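Local structure of TolA protein (Pseudomonas aeruginosa, 1LR0) at residues A[29-34]-A[110-115]; A[57-62]-A[66-71]. The protein is the inner-membrane TolA component of the Tol-Pal system, here its periplasmic domain, and probably helps maintain outer-membrane integrity and invagination during cell division. All blocks are in the same frame, centred on the assembly; numbering follows the deposited sequence.

Interaction 1: residues A[29-34]-A[110-115]; sequences SLDDLI and RQRRII
Asp31 and Ile114 mark the point where helix 29-34 and strand 111-115 come nearest, their CA atoms 7.7 Å apart. The two axes stay 10.1 Å from each other at closest approach and are inclined by 65°, so the helix runs aslant over the strand and side chains alone bridge the gap. Asp31, Ile34, Arg112 and Ile114 do this, and each sends its CB toward the opposite segment.

The polar half is a bidentate salt bridge in which Arg112 presents its guanidinium side-on. NH2 of Arg112 lies 2.7 Å from OD2 of Asp31, a nearly straight bond in the guanidinium plane that uses the syn lone pair of the oxygen. NE of Arg112 donates to OD1 of Asp31 over 2.8 Å, but clearly more bent, with the oxygen tilted out of the guanidinium plane. The two flat groups are accordingly twisted by 31°. Arg112 gets there by a chain extended from CG to NE, which starts with CG anti to the backbone N (chi1 -161°) and meets the aspartate at about a right angle.

In the TolA/TonB C-terminal fold to which this domain belongs, a small antiparallel sheet packs against helices; here strand 111-116, outermost of the sheet within this chain, is covered by the long helix 4-41. Tyr109 OH gives OD1 of Asp31 a second hydrogen bond, which would help fix the carboxylate and spread its charge.

Beside the ion pair the contact turns apolar. CG2 of Ile34 rests against CG1 of Ile114 at 4.3 Å, and both isoleucines also touch Ile58 of the central strand. CD1 of Ile114 sits over one face of the Asp31 carboxylate, 3.8 Å from OD1, so that the buried Ile114 packs a methyl against the flat of the charged group.

Interaction 2: residues A[57-62]-A[66-71]; sequences LIEMLP and ITNASV
Glu59 and Asn68 lie side by side and point the same way from neighbouring strands, but their carboxylate and amide planes are turned 60° apart. The Glu59 chain, extended beyond CG, runs along Asn68, its CD 3.8 Å from CB of Asn68. OD1 of Asn68 turns back to its own strand and accepts a bent hydrogen bond from Ala69 N, which comes from above the amide's carbonyl plane and may help hold the amide.

A water links the carboxylate to the next pair on this face, Leu57 and Ser70. It donates to OE2 of Glu59 and to the backbone O of Leu57, and accepts from OG of Ser70 at 2.9 Å. Ser70 OG is set for this by a chi1 of 54°, which places it between its backbone N and carbonyl carbon.

The other face is apolar. Met60, a selenomethionine, runs alongside Ile66, CG of Met60 lying 3.9 Å from CG1 of Ile66, while Ile58 pairs with Ala69. Helix 78-91 covers Ile66 and Ala69, and Phe105 touches Met60.

At the exposed end of the hairpin, toward the turn, Leu61 and Thr67 cross at about a right angle, CG of Leu61 against the CG2 methyl of Thr67.

The backbone sets these alignments. Leu57 and Ser70 exchange two hydrogen bonds, and Glu59 N donates to Asn68 O over 3.0 Å, from above the carbonyl plane. The O of Glu59 then takes Thr67 N at 2.8 Å, with weak bonds from Asn68 N and Thr67 OG1 added. Thr67 is the extra residue, and the register slips by one between Glu59 and Met60. Two residues facing one in this way form a classic beta bulge, set here near the turn of the antiparallel hairpin 54-60/66-73 in the TonB-like C-terminal domain.

Strand 54-60 lies at the middle of the three-stranded sheet and connects the two contacts: interaction 2 pairs it with one outer strand, while interaction 1 lays a helix over the other. Backbone hydrogen bonds of Arg110 with Met60 and of Arg112 with Ile58 join them directly. Their chemistry follows from their place. Between strands, main-chain bonds dominate and 465 Å² is buried; between helix and sheet, side chains do all the work over 194 Å². Each mixes buried and more exposed residues. In interaction 1 the isoleucines are buried and the ion pair partly exposed, whereas the water-linked face of 57-62/66-71 carries the partly exposed Leu57, Glu59, Asn68 and Ser70.

Interaction 1: residues A[29-34]-A[110-115]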
loop_
_atom_site.group_PDB
_atom_site.type_symbol
_atom_site.label_atom_id
_atom_site.label_comp_id
_atom_site.label_asym_id
_atom_site.label_seq_id
_atom_site.Cartn_x
_atom_site.Cartn_y
_atom_site.Cartn_z
ATOM N N SER A 29 0.100 4.983 7.378
ATOM C CA SER A 29 -1.096 5.635 7.111
ATOM C C SER A 29 -1.495 5.455 5.609
ATOM O O SER A 29 -2.659 5.185 5.268
ATOM C CB SER A 29 -0.937 7.087 7.444
ATOM O OG SER A 29 -2.113 7.774 7.003
ATOM N N LEU A 30 -0.543 5.569 4.710
ATOM C CA LEU A 30 -0.870 5.359 3.302
ATOM C C LEU A 30 -1.201 3.876 2.931
ATOM O O LEU A 30 -2.050 3.643 2.079
ATOM C CB LEU A 30 0.258 5.902 2.431
ATOM C CG LEU A 30 0.234 7.429 2.360
ATOM C CD1 LEU A 30 1.601 7.937 1.880
ATOM C CD2 LEU A 30 -0.972 7.978 1.481
ATOM N N ASP A 31 -0.533 2.911 3.541
ATOM C CA ASP A 31 -0.778 1.506 3.301
ATOM C C ASP A 31 -2.159 1.168 3.859
ATOM O O ASP A 31 -2.882 0.390 3.230
ATOM C CB ASP A 31 0.290 0.554 3.869
ATOM C CG ASP A 31 1.611 0.617 3.076
ATOM O OD1 ASP A 31 1.660 1.301 1.992
ATOM O OD2 ASP A 31 2.630 0.013 3.463
ATOM N N ASP A 32 -2.509 1.781 4.983
ATOM C CA ASP A 32 -3.839 1.629 5.549
ATOM C C ASP A 32 -4.906 2.154 4.567
ATOM O O ASP A 32 -5.933 1.476 4.359
ATOM C CB ASP A 32 -4.026 2.360 6.846
ATOM C CG ASP A 32 -3.370 1.705 8.016
ATOM O OD1 ASP A 32 -3.047 0.499 7.927
ATOM O OD2 ASP A 32 -3.199 2.406 9.102
ATOM N N LEU A 33 -4.656 3.335 4.009
ATOM C CA LEU A 33 -5.557 3.899 3.018
ATOM C C LEU A 33 -5.702 2.927 1.839
ATOM O O LEU A 33 -6.791 2.614 1.432
ATOM C CB LEU A 33 -5.142 5.317 2.636
ATOM C CG LEU A 33 -5.941 6.026 1.529
ATOM C CD1 LEU A 33 -7.248 6.343 2.105
ATOM C CD2 LEU A 33 -5.242 7.256 1.080
ATOM N N ILE A 34 -4.616 2.392 1.324
ATOM C CA ILE A 34 -4.736 1.494 0.192
ATOM C C ILE A 34 -5.609 0.314 0.572
ATOM O O ILE A 34 -6.572 -0.063 -0.109
ATOM C CB ILE A 34 -3.370 1.025 -0.222
ATOM C CG1 ILE A 34 -2.572 2.163 -0.858
ATOM C CG2 ILE A 34 -3.455 -0.146 -1.167
ATOM C CD1 ILE A 34 -1.120 1.773 -1.107
ATOM N N ARG A 110 5.485 4.347 -6.480
ATOM C CA ARG A 110 5.327 4.103 -7.882
ATOM C C ARG A 110 5.095 2.650 -8.241
ATOM O O ARG A 110 4.302 2.304 -9.181
ATOM C CB ARG A 110 6.522 4.702 -8.671
ATOM C CG ARG A 110 6.267 4.754 -10.150
ATOM C CD ARG A 110 7.392 5.453 -10.963
ATOM N NE ARG A 110 7.520 6.904 -10.743
ATOM C CZ ARG A 110 6.914 7.868 -11.499
ATOM N NH1 ARG A 110 6.087 7.558 -12.474
ATOM N NH2 ARG A 110 7.128 9.152 -11.262
ATOM N N GLN A 111 5.760 1.743 -7.536
ATOM C CA GLN A 111 5.505 0.346 -7.711
ATOM C C GLN A 111 5.490 -0.108 -6.260
ATOM O O GLN A 111 6.446 0.139 -5.550
ATOM C CB GLN A 111 6.618 -0.365 -8.456
ATOM C CG GLN A 111 6.543 -0.335 -9.995
ATOM C CD GLN A 111 7.261 -1.552 -10.586
ATOM O OE1 GLN A 111 6.881 -2.029 -11.627
ATOM N NE2 GLN A 111 8.280 -2.068 -9.879
ATOM N N ARG A 112 4.382 -0.627 -5.763
ATOM C CA ARG A 112 4.334 -1.006 -4.337
ATOM C C ARG A 112 3.663 -2.381 -4.192
ATOM O O ARG A 112 2.591 -2.576 -4.800
ATOM C CB ARG A 112 3.571 -0.036 -3.445
ATOM C CG ARG A 112 3.970 -0.221 -1.927
ATOM C CD ARG A 112 3.730 0.894 -0.991
ATOM N NE ARG A 112 3.923 0.578 0.432
ATOM C CZ ARG A 112 5.085 0.589 1.071
ATOM N NH1 ARG A 112 6.187 0.955 0.444
ATOM N NH2 ARG A 112 5.115 0.290 2.370
ATOM N N ARG A 113 4.239 -3.312 -3.421
ATOM C CA ARG A 113 3.610 -4.608 -3.212
ATOM C C ARG A 113 2.884 -4.599 -1.913
ATOM O O ARG A 113 3.510 -4.386 -0.854
ATOM C CB ARG A 113 4.687 -5.692 -3.199
ATOM C CG ARG A 113 5.343 -5.931 -4.531
ATOM C CD ARG A 113 6.553 -6.926 -4.460
ATOM N NE ARG A 113 6.952 -7.245 -5.809
ATOM C CZ ARG A 113 7.593 -6.411 -6.644
ATOM N NH1 ARG A 113 7.968 -5.191 -6.260
ATOM N NH2 ARG A 113 7.890 -6.796 -7.889
ATOM N N ILE A 114 1.587 -4.873 -1.958
ATOM C CA ILE A 114 0.757 -4.899 -0.721
ATOM C C ILE A 114 0.142 -6.300 -0.582
ATOM O O ILE A 114 -0.257 -6.904 -1.558
ATOM C CB ILE A 114 -0.362 -3.893 -0.920
ATOM C CG1 ILE A 114 0.177 -2.449 -1.062
ATOM C CG2 ILE A 114 -1.313 -3.915 0.216
ATOM C CD1 ILE A 114 0.749 -1.916 0.235
ATOM N N ILE A 115 0.098 -6.818 0.633
ATOM C CA ILE A 115 -0.499 -8.089 0.900
ATOM C C ILE A 115 -1.904 -7.874 1.298
ATOM O O ILE A 115 -2.198 -7.100 2.192
ATOM C CB ILE A 115 0.286 -8.765 2.035
ATOM C CG1 ILE A 115 1.682 -9.171 1.504
ATOM C CG2 ILE A 115 -0.446 -10.033 2.530
ATOM C CD1 ILE A 115 2.572 -9.703 2.665
#

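Interaction 2: residues A[57-62]-A[66-71]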
loop_
_atom_site.group_PDB
_atom_site.type_symbol
_atom_site.label_atom_id
_atom_site.label_comp_id
_atom_site.label_asym_id
_atom_site.label_seq_id
_atom_site.Cartn_x
_atom_site.Cartn_y
_atom_site.Cartn_z
ATOM N N LEU A 57 1.197 -6.338 -6.836
ATOM C CA LEU A 57 2.015 -5.175 -7.237
ATOM C C LEU A 57 1.118 -4.207 -7.892
ATOM O O LEU A 57 0.445 -4.504 -8.837
ATOM C CB LEU A 57 3.080 -5.679 -8.197
ATOM C CG LEU A 57 3.845 -4.528 -8.804
ATOM C CD1 LEU A 57 4.826 -3.986 -7.812
ATOM C CD2 LEU A 57 4.534 -5.101 -10.044
ATOM N N ILE A 58 1.060 -3.090 -7.203
ATOM C CA ILE A 58 0.328 -1.929 -7.539
ATOM C C ILE A 58 1.251 -0.883 -8.189
ATOM O O ILE A 58 2.260 -0.463 -7.592
ATOM C CB ILE A 58 -0.296 -1.338 -6.345
ATOM C CG1 ILE A 58 -1.114 -2.342 -5.517
ATOM C CG2 ILE A 58 -1.202 -0.245 -6.772
ATOM C CD1 ILE A 58 -1.829 -1.686 -4.361
ATOM N N GLU A 59 0.835 -0.431 -9.361
ATOM C CA GLU A 59 1.566 0.621 -10.130
ATOM C C GLU A 59 0.742 1.893 -10.182
ATOM O O GLU A 59 -0.423 1.835 -10.579
ATOM C CB GLU A 59 1.846 0.113 -11.569
ATOM C CG GLU A 59 2.745 -1.103 -11.547
ATOM C CD GLU A 59 3.158 -1.657 -12.900
ATOM O OE1 GLU A 59 3.403 -0.873 -13.880
ATOM O OE2 GLU A 59 3.236 -2.919 -12.952
HETATM N N MSE A 60 1.355 3.010 -9.791
HETATM C CA MSE A 60 0.751 4.314 -9.726
HETATM C C MSE A 60 1.579 5.420 -10.390
HETATM O O MSE A 60 2.796 5.327 -10.496
HETATM C CB MSE A 60 0.470 4.761 -8.284
HETATM C CG MSE A 60 -0.706 3.988 -7.667
HETATM SE SE MSE A 60 -1.092 4.506 -5.875
HETATM C CE MSE A 60 0.239 3.169 -5.098
ATOM N N LEU A 61 0.881 6.488 -10.763
ATOM C CA LEU A 61 1.532 7.743 -11.168
ATOM C C LEU A 61 1.564 8.628 -10.007
ATOM O O LEU A 61 0.746 8.510 -9.104
ATOM C CB LEU A 61 0.692 8.443 -12.249
ATOM C CG LEU A 61 0.549 7.637 -13.516
ATOM C CD1 LEU A 61 -0.385 8.293 -14.623
ATOM C CD2 LEU A 61 1.937 7.300 -14.065
ATOM N N PRO A 62 2.438 9.629 -10.022
ATOM C CA PRO A 62 2.510 10.562 -8.912
ATOM C C PRO A 62 1.198 11.255 -8.609
ATOM O O PRO A 62 1.019 11.691 -7.470
ATOM C CB PRO A 62 3.507 11.597 -9.411
ATOM C CG PRO A 62 4.275 10.883 -10.383
ATOM C CD PRO A 62 3.423 9.909 -11.070
ATOM N N ILE A 66 -3.946 4.809 -10.537
ATOM C CA ILE A 66 -3.465 3.461 -10.560
ATOM C C ILE A 66 -3.404 3.004 -12.017
ATOM O O ILE A 66 -4.397 2.992 -12.694
ATOM C CB ILE A 66 -4.466 2.544 -9.752
ATOM C CG1 ILE A 66 -4.398 2.896 -8.300
ATOM C CG2 ILE A 66 -4.159 1.098 -9.966
ATOM C CD1 ILE A 66 -5.504 2.365 -7.378
ATOM N N THR A 67 -2.264 2.560 -12.506
ATOM C CA THR A 67 -2.176 2.101 -13.881
ATOM C C THR A 67 -2.027 0.647 -14.062
ATOM O O THR A 67 -2.135 0.185 -15.160
ATOM C CB THR A 67 -0.947 2.751 -14.545
ATOM O OG1 THR A 67 0.214 2.532 -13.696
ATOM C CG2 THR A 67 -1.157 4.230 -14.501
ATOM N N ASN A 68 -1.785 -0.137 -13.004
ATOM C CA ASN A 68 -1.729 -1.547 -13.236
ATOM C C ASN A 68 -1.756 -2.213 -11.836
ATOM O O ASN A 68 -1.532 -1.542 -10.834
ATOM C CB ASN A 68 -0.461 -1.887 -13.980
ATOM C CG ASN A 68 -0.502 -3.222 -14.609
ATOM O OD1 ASN A 68 -1.505 -3.904 -14.603
ATOM N ND2 ASN A 68 0.607 -3.610 -15.169
ATOM N N ALA A 69 -2.117 -3.476 -11.825
ATOM C CA ALA A 69 -2.099 -4.309 -10.613
ATOM C C ALA A 69 -1.946 -5.719 -11.120
ATOM O O ALA A 69 -2.559 -6.122 -12.159
ATOM C CB ALA A 69 -3.366 -4.136 -9.883
ATOM N N SER A 70 -1.064 -6.449 -10.482
ATOM C CA SER A 70 -0.863 -7.809 -10.819
ATOM C C SER A 70 -0.444 -8.615 -9.569
ATOM O O SER A 70 0.085 -8.082 -8.627
ATOM C CB SER A 70 0.250 -7.940 -11.850
ATOM O OG SER A 70 1.397 -7.278 -11.342
ATOM N N VAL A 71 -0.621 -9.906 -9.650
ATOM C CA VAL A 71 -0.251 -10.813 -8.562
ATOM C C VAL A 71 1.255 -10.932 -8.506
ATOM O O VAL A 71 1.897 -11.412 -9.435
ATOM C CB VAL A 71 -0.833 -12.098 -8.840
ATOM C CG1 VAL A 71 -0.330 -13.074 -7.799
ATOM C CG2 VAL A 71 -2.399 -11.996 -8.735
HETATM O O HOH W 1 1.205 -4.362 -11.556
#